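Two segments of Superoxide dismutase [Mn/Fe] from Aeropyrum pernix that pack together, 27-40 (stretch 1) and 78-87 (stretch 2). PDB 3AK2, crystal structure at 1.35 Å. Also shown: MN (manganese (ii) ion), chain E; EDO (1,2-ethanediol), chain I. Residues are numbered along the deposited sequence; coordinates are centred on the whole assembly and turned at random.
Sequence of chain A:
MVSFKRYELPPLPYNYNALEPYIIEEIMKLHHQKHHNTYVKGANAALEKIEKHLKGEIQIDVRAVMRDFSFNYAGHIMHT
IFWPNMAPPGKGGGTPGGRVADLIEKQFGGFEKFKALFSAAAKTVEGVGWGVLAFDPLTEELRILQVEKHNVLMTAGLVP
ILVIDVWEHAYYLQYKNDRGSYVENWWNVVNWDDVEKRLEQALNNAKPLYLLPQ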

# COMPACT_ATOMS: atom_id res chain seq x y z
N ILE A 27 26.03 11.84 -3.99
CA ILE A 27 24.76 11.41 -3.40
C ILE A 27 24.16 12.51 -2.54
O ILE A 27 23.00 12.87 -2.71
CB ILE A 27 24.90 10.12 -2.58
CG1 ILE A 27 25.16 8.93 -3.51
CG2 ILE A 27 23.65 9.88 -1.72
CD1 ILE A 27 25.49 7.63 -2.80
N MET A 28 24.95 13.06 -1.62
CA MET A 28 24.43 14.09 -0.73
C MET A 28 23.85 15.26 -1.51
O MET A 28 22.78 15.77 -1.17
CB MET A 28 25.52 14.58 0.23
CG MET A 28 26.06 13.53 1.19
SD MET A 28 24.80 12.74 2.22
CE MET A 28 24.16 14.13 3.15
N LYS A 29 24.54 15.68 -2.57
CA LYS A 29 24.10 16.81 -3.39
C LYS A 29 22.79 16.52 -4.14
O LYS A 29 21.84 17.29 -4.05
CB LYS A 29 25.20 17.24 -4.36
CG LYS A 29 24.89 18.53 -5.11
CD LYS A 29 26.12 19.07 -5.83
CE LYS A 29 25.85 20.44 -6.43
NZ LYS A 29 25.68 21.48 -5.38
N LEU A 30 22.74 15.41 -4.87
CA LEU A 30 21.51 15.03 -5.57
C LEU A 30 20.37 14.79 -4.60
O LEU A 30 19.24 15.18 -4.85
CB LEU A 30 21.73 13.76 -6.40
CG LEU A 30 22.66 13.85 -7.61
CD1 LEU A 30 23.01 12.46 -8.09
CD2 LEU A 30 22.01 14.65 -8.74
N HIS A 31 20.68 14.16 -3.48
CA HIS A 31 19.67 13.77 -2.51
C HIS A 31 18.96 14.99 -1.95
O HIS A 31 17.73 15.01 -1.81
CB HIS A 31 20.32 12.98 -1.39
CG HIS A 31 19.37 12.11 -0.63
ND1 HIS A 31 19.79 11.24 0.35
CD2 HIS A 31 18.03 11.97 -0.71
CE1 HIS A 31 18.74 10.61 0.85
NE2 HIS A 31 17.66 11.03 0.21
N HIS A 32 19.75 16.02 -1.67
CA HIS A 32 19.25 17.25 -1.09
C HIS A 32 18.60 18.13 -2.15
O HIS A 32 17.44 18.54 -2.00
CB HIS A 32 20.42 17.98 -0.42
CG HIS A 32 20.04 19.25 0.26
ND1 HIS A 32 20.61 20.46 -0.06
CD2 HIS A 32 19.16 19.50 1.26
CE1 HIS A 32 20.10 21.41 0.71
NE2 HIS A 32 19.22 20.85 1.52
N GLN A 33 19.35 18.41 -3.21
CA GLN A 33 18.94 19.38 -4.23
C GLN A 33 17.85 18.88 -5.16
O GLN A 33 17.04 19.68 -5.66
CB GLN A 33 20.14 19.85 -5.07
CG GLN A 33 21.19 20.59 -4.26
CD GLN A 33 22.29 21.20 -5.11
OE1 GLN A 33 23.05 22.05 -4.63
NE2 GLN A 33 22.40 20.77 -6.36
N LYS A 34 17.82 17.58 -5.41
CA LYS A 34 16.84 17.02 -6.32
C LYS A 34 15.69 16.36 -5.56
O LYS A 34 14.55 16.79 -5.65
CB LYS A 34 17.49 16.05 -7.32
CG LYS A 34 18.59 16.68 -8.18
CD LYS A 34 18.03 17.77 -9.11
CE LYS A 34 19.05 18.22 -10.14
NZ LYS A 34 20.05 19.15 -9.56
N HIS A 35 16.01 15.34 -4.77
CA HIS A 35 14.96 14.56 -4.12
C HIS A 35 14.23 15.31 -3.01
O HIS A 35 13.01 15.47 -3.07
CB HIS A 35 15.49 13.21 -3.64
CG HIS A 35 16.02 12.36 -4.75
ND1 HIS A 35 15.19 11.70 -5.63
CD2 HIS A 35 17.28 12.10 -5.16
CE1 HIS A 35 15.92 11.05 -6.52
NE2 HIS A 35 17.20 11.28 -6.26
N HIS A 36 14.96 15.80 -2.01
CA HIS A 36 14.28 16.49 -0.92
C HIS A 36 13.53 17.71 -1.46
O HIS A 36 12.37 17.93 -1.11
CB HIS A 36 15.25 16.86 0.20
CG HIS A 36 14.58 17.36 1.44
ND1 HIS A 36 15.27 17.66 2.59
CD2 HIS A 36 13.27 17.61 1.71
CE1 HIS A 36 14.43 18.09 3.52
NE2 HIS A 36 13.21 18.06 3.01
N ASN A 37 14.17 18.48 -2.34
CA ASN A 37 13.53 19.64 -2.95
C ASN A 37 12.20 19.29 -3.62
O ASN A 37 11.22 20.03 -3.51
CB ASN A 37 14.46 20.32 -3.95
CG ASN A 37 14.05 21.75 -4.26
OD1 ASN A 37 13.67 22.51 -3.36
ND2 ASN A 37 14.12 22.13 -5.52
N THR A 38 12.18 18.16 -4.31
CA THR A 38 10.98 17.70 -5.01
C THR A 38 9.83 17.45 -4.03
O THR A 38 8.68 17.78 -4.33
CB THR A 38 11.28 16.47 -5.88
OG1 THR A 38 12.13 16.86 -6.96
CG2 THR A 38 10.01 15.85 -6.44
N TYR A 39 10.13 16.88 -2.87
CA TYR A 39 9.07 16.63 -1.88
C TYR A 39 8.53 17.93 -1.30
O TYR A 39 7.32 18.08 -1.12
CB TYR A 39 9.54 15.69 -0.77
CG TYR A 39 10.21 14.43 -1.28
CD1 TYR A 39 9.62 13.66 -2.28
CD2 TYR A 39 11.43 14.02 -0.77
CE1 TYR A 39 10.24 12.51 -2.76
CE2 TYR A 39 12.06 12.89 -1.24
CZ TYR A 39 11.47 12.14 -2.23
OH TYR A 39 12.11 11.00 -2.67
N VAL A 40 9.41 18.89 -1.04
CA VAL A 40 8.98 20.20 -0.58
C VAL A 40 8.02 20.82 -1.60
O VAL A 40 6.92 21.24 -1.25
CB VAL A 40 10.18 21.14 -0.34
CG1 VAL A 40 9.71 22.55 0.02
CG2 VAL A 40 11.08 20.58 0.76
MN MN E . 15.70 10.05 0.22
C1 EDO I . 14.08 14.42 -8.23
O1 EDO I . 14.18 14.72 -9.63
C2 EDO I . 12.77 13.69 -7.96
O2 EDO I . 12.88 12.94 -6.75
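Stretch 2 (78-87) MHTIFWPNMA

How do the two backbones lie on each other? Stretch 1 is helical throughout, from Ile 27 to Val 40, and widens into a pi-type turn between His 31 and His 36, where His 36 N bonds to His 31 O at 2.9 Å. Stretch 2 enters as a helix already under way at Met 78. Residues 83-85 keep helical phi and psi without the regular bonds, and a type I beta turn from Trp 83 to Met 86 leads into an extended Ala 87. The two helix axes make an angle of 141° between their N-to-C directions, so the chains run roughly antiparallel but well splayed. The axes come no closer than 10.7 Å, a gap that side chains must fill, although the backbones approach more closely at one point, where His 36 CA and His 79 CA are 6.6 Å apart.

What joins His 31 to His 79? The answer is the manganese ion. His 31, with chi1 in the t well, and His 79, with chi1 in the m well, both point their CA-to-CB bonds toward the opposite stretch, and each binds the metal through NE2: His 31 NE2 and His 79 NE2 each lie 2.2 Å from MN. The O atom of water 1, 2.1 Å from MN, and two atoms from elsewhere in the structure complete the set of ligands. The two nitrogens, His 31 NE2 and His 79 NE2, are 3.1 Å apart, but this is no hydrogen bond; their closeness follows from sharing one ion. The rings stand nearly perpendicular, with planes at 89°.

Where does Trp 83 fit? It has the largest covered area of stretch 2, and it reaches along the helix with contacts to Met 28, His 31, His 32 and His 36. Its indole nitrogen makes the one hydrogen bond across the contact: Trp 83 NE1 donates to His 36 ND1 at 2.9 Å, with a nearly straight angle of 166°. The bond therefore requires ND1 of His 36 to be the unprotonated nitrogen. Further along the indole, the edge of Trp 83 meets the face of His 31, with Trp 83 CH2 3.4 Å from His 31 CG, while His 32 turns its own edge toward the indole face in an offset arrangement. Met 28 closes this end by apolar packing, its CE 3.8 Å from Trp 83 CZ3 and 4.3 Å from Met 86 CE.

What lines the remainder of the contact? Around His 36, the CB of His 79 sits over one ring face, 3.5 Å from the centroid, in a CH-pi contact, while Thr 80 OG1 lies near the ring plane, 3.7 Å from His 36 CE1. One helical turn from His 35, Tyr 39 brings its CE2 to 3.2 Å from His 79 CE1, and so packs against a metal ligand. Phe 82 lies by His 31, with Phe 82 CE2 3.7 Å from His 31 CE1.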

# COMPACT_ATOMS: atom_id res chain seq x y z
N MET A 78 10.58 13.43 6.78
CA MET A 78 11.55 12.35 6.97
C MET A 78 12.96 12.79 6.61
O MET A 78 13.90 12.50 7.35
CB MET A 78 11.15 11.08 6.21
CG MET A 78 9.83 10.45 6.64
SD MET A 78 9.82 9.82 8.34
CE MET A 78 10.82 8.32 8.14
N HIS A 79 13.12 13.52 5.50
CA HIS A 79 14.46 14.03 5.15
C HIS A 79 14.93 15.11 6.11
O HIS A 79 16.12 15.21 6.41
CB HIS A 79 14.51 14.51 3.70
CG HIS A 79 14.45 13.40 2.69
ND1 HIS A 79 13.26 12.82 2.31
CD2 HIS A 79 15.42 12.75 2.01
CE1 HIS A 79 13.50 11.86 1.44
NE2 HIS A 79 14.81 11.80 1.24
N THR A 80 13.99 15.92 6.60
CA THR A 80 14.30 16.97 7.58
C THR A 80 14.90 16.38 8.86
O THR A 80 15.77 16.99 9.47
CB THR A 80 13.04 17.81 7.87
OG1 THR A 80 12.67 18.53 6.69
CG2 THR A 80 13.26 18.79 9.02
N ILE A 81 14.44 15.19 9.25
CA ILE A 81 15.01 14.49 10.40
C ILE A 81 16.32 13.79 10.01
O ILE A 81 17.30 13.81 10.77
CB ILE A 81 13.99 13.48 10.99
CG1 ILE A 81 12.73 14.21 11.46
CG2 ILE A 81 14.63 12.68 12.14
CD1 ILE A 81 11.57 13.30 11.81
N PHE A 82 16.34 13.19 8.82
CA PHE A 82 17.49 12.43 8.31
C PHE A 82 18.81 13.22 8.33
O PHE A 82 19.83 12.70 8.79
CB PHE A 82 17.17 11.92 6.90
CG PHE A 82 18.23 11.03 6.29
CD1 PHE A 82 18.63 9.86 6.93
CD2 PHE A 82 18.78 11.35 5.05
CE1 PHE A 82 19.60 9.04 6.34
CE2 PHE A 82 19.74 10.53 4.46
CZ PHE A 82 20.16 9.37 5.11
N TRP A 83 18.80 14.46 7.84
CA TRP A 83 20.07 15.19 7.74
C TRP A 83 20.75 15.45 9.09
O TRP A 83 21.92 15.09 9.26
CB TRP A 83 19.93 16.50 6.95
CG TRP A 83 19.18 16.42 5.65
CD1 TRP A 83 18.12 17.19 5.28
CD2 TRP A 83 19.46 15.56 4.53
NE1 TRP A 83 17.71 16.86 4.01
CE2 TRP A 83 18.52 15.87 3.52
CE3 TRP A 83 20.43 14.57 4.27
CZ2 TRP A 83 18.50 15.22 2.29
CZ3 TRP A 83 20.40 13.93 3.04
CH2 TRP A 83 19.44 14.25 2.07
N PRO A 84 20.05 16.09 10.06
CA PRO A 84 20.69 16.30 11.36
C PRO A 84 20.89 15.02 12.18
O PRO A 84 21.66 15.03 13.15
CB PRO A 84 19.74 17.26 12.08
CG PRO A 84 18.41 17.03 11.44
CD PRO A 84 18.71 16.70 10.01
N ASN A 85 20.22 13.94 11.81
CA ASN A 85 20.49 12.61 12.37
C ASN A 85 21.90 12.13 12.04
O ASN A 85 22.36 11.12 12.59
CB ASN A 85 19.51 11.56 11.82
CG ASN A 85 18.22 11.43 12.63
OD1 ASN A 85 17.34 10.68 12.21
ND2 ASN A 85 18.11 12.11 13.77
N MET A 86 22.57 12.81 11.11
CA MET A 86 23.94 12.46 10.73
C MET A 86 24.88 13.62 11.02
O MET A 86 24.44 14.76 11.22
CB MET A 86 24.01 12.08 9.25
CG MET A 86 23.17 10.87 8.90
SD MET A 86 23.27 10.34 7.17
CE MET A 86 22.48 11.72 6.33
N ALA A 87 26.17 13.32 11.08
CA ALA A 87 27.20 14.32 11.30
C ALA A 87 28.51 13.79 10.75
O ALA A 87 28.68 12.58 10.64
CB ALA A 87 27.33 14.63 12.80
O HOH W 1 13.93 8.91 0.44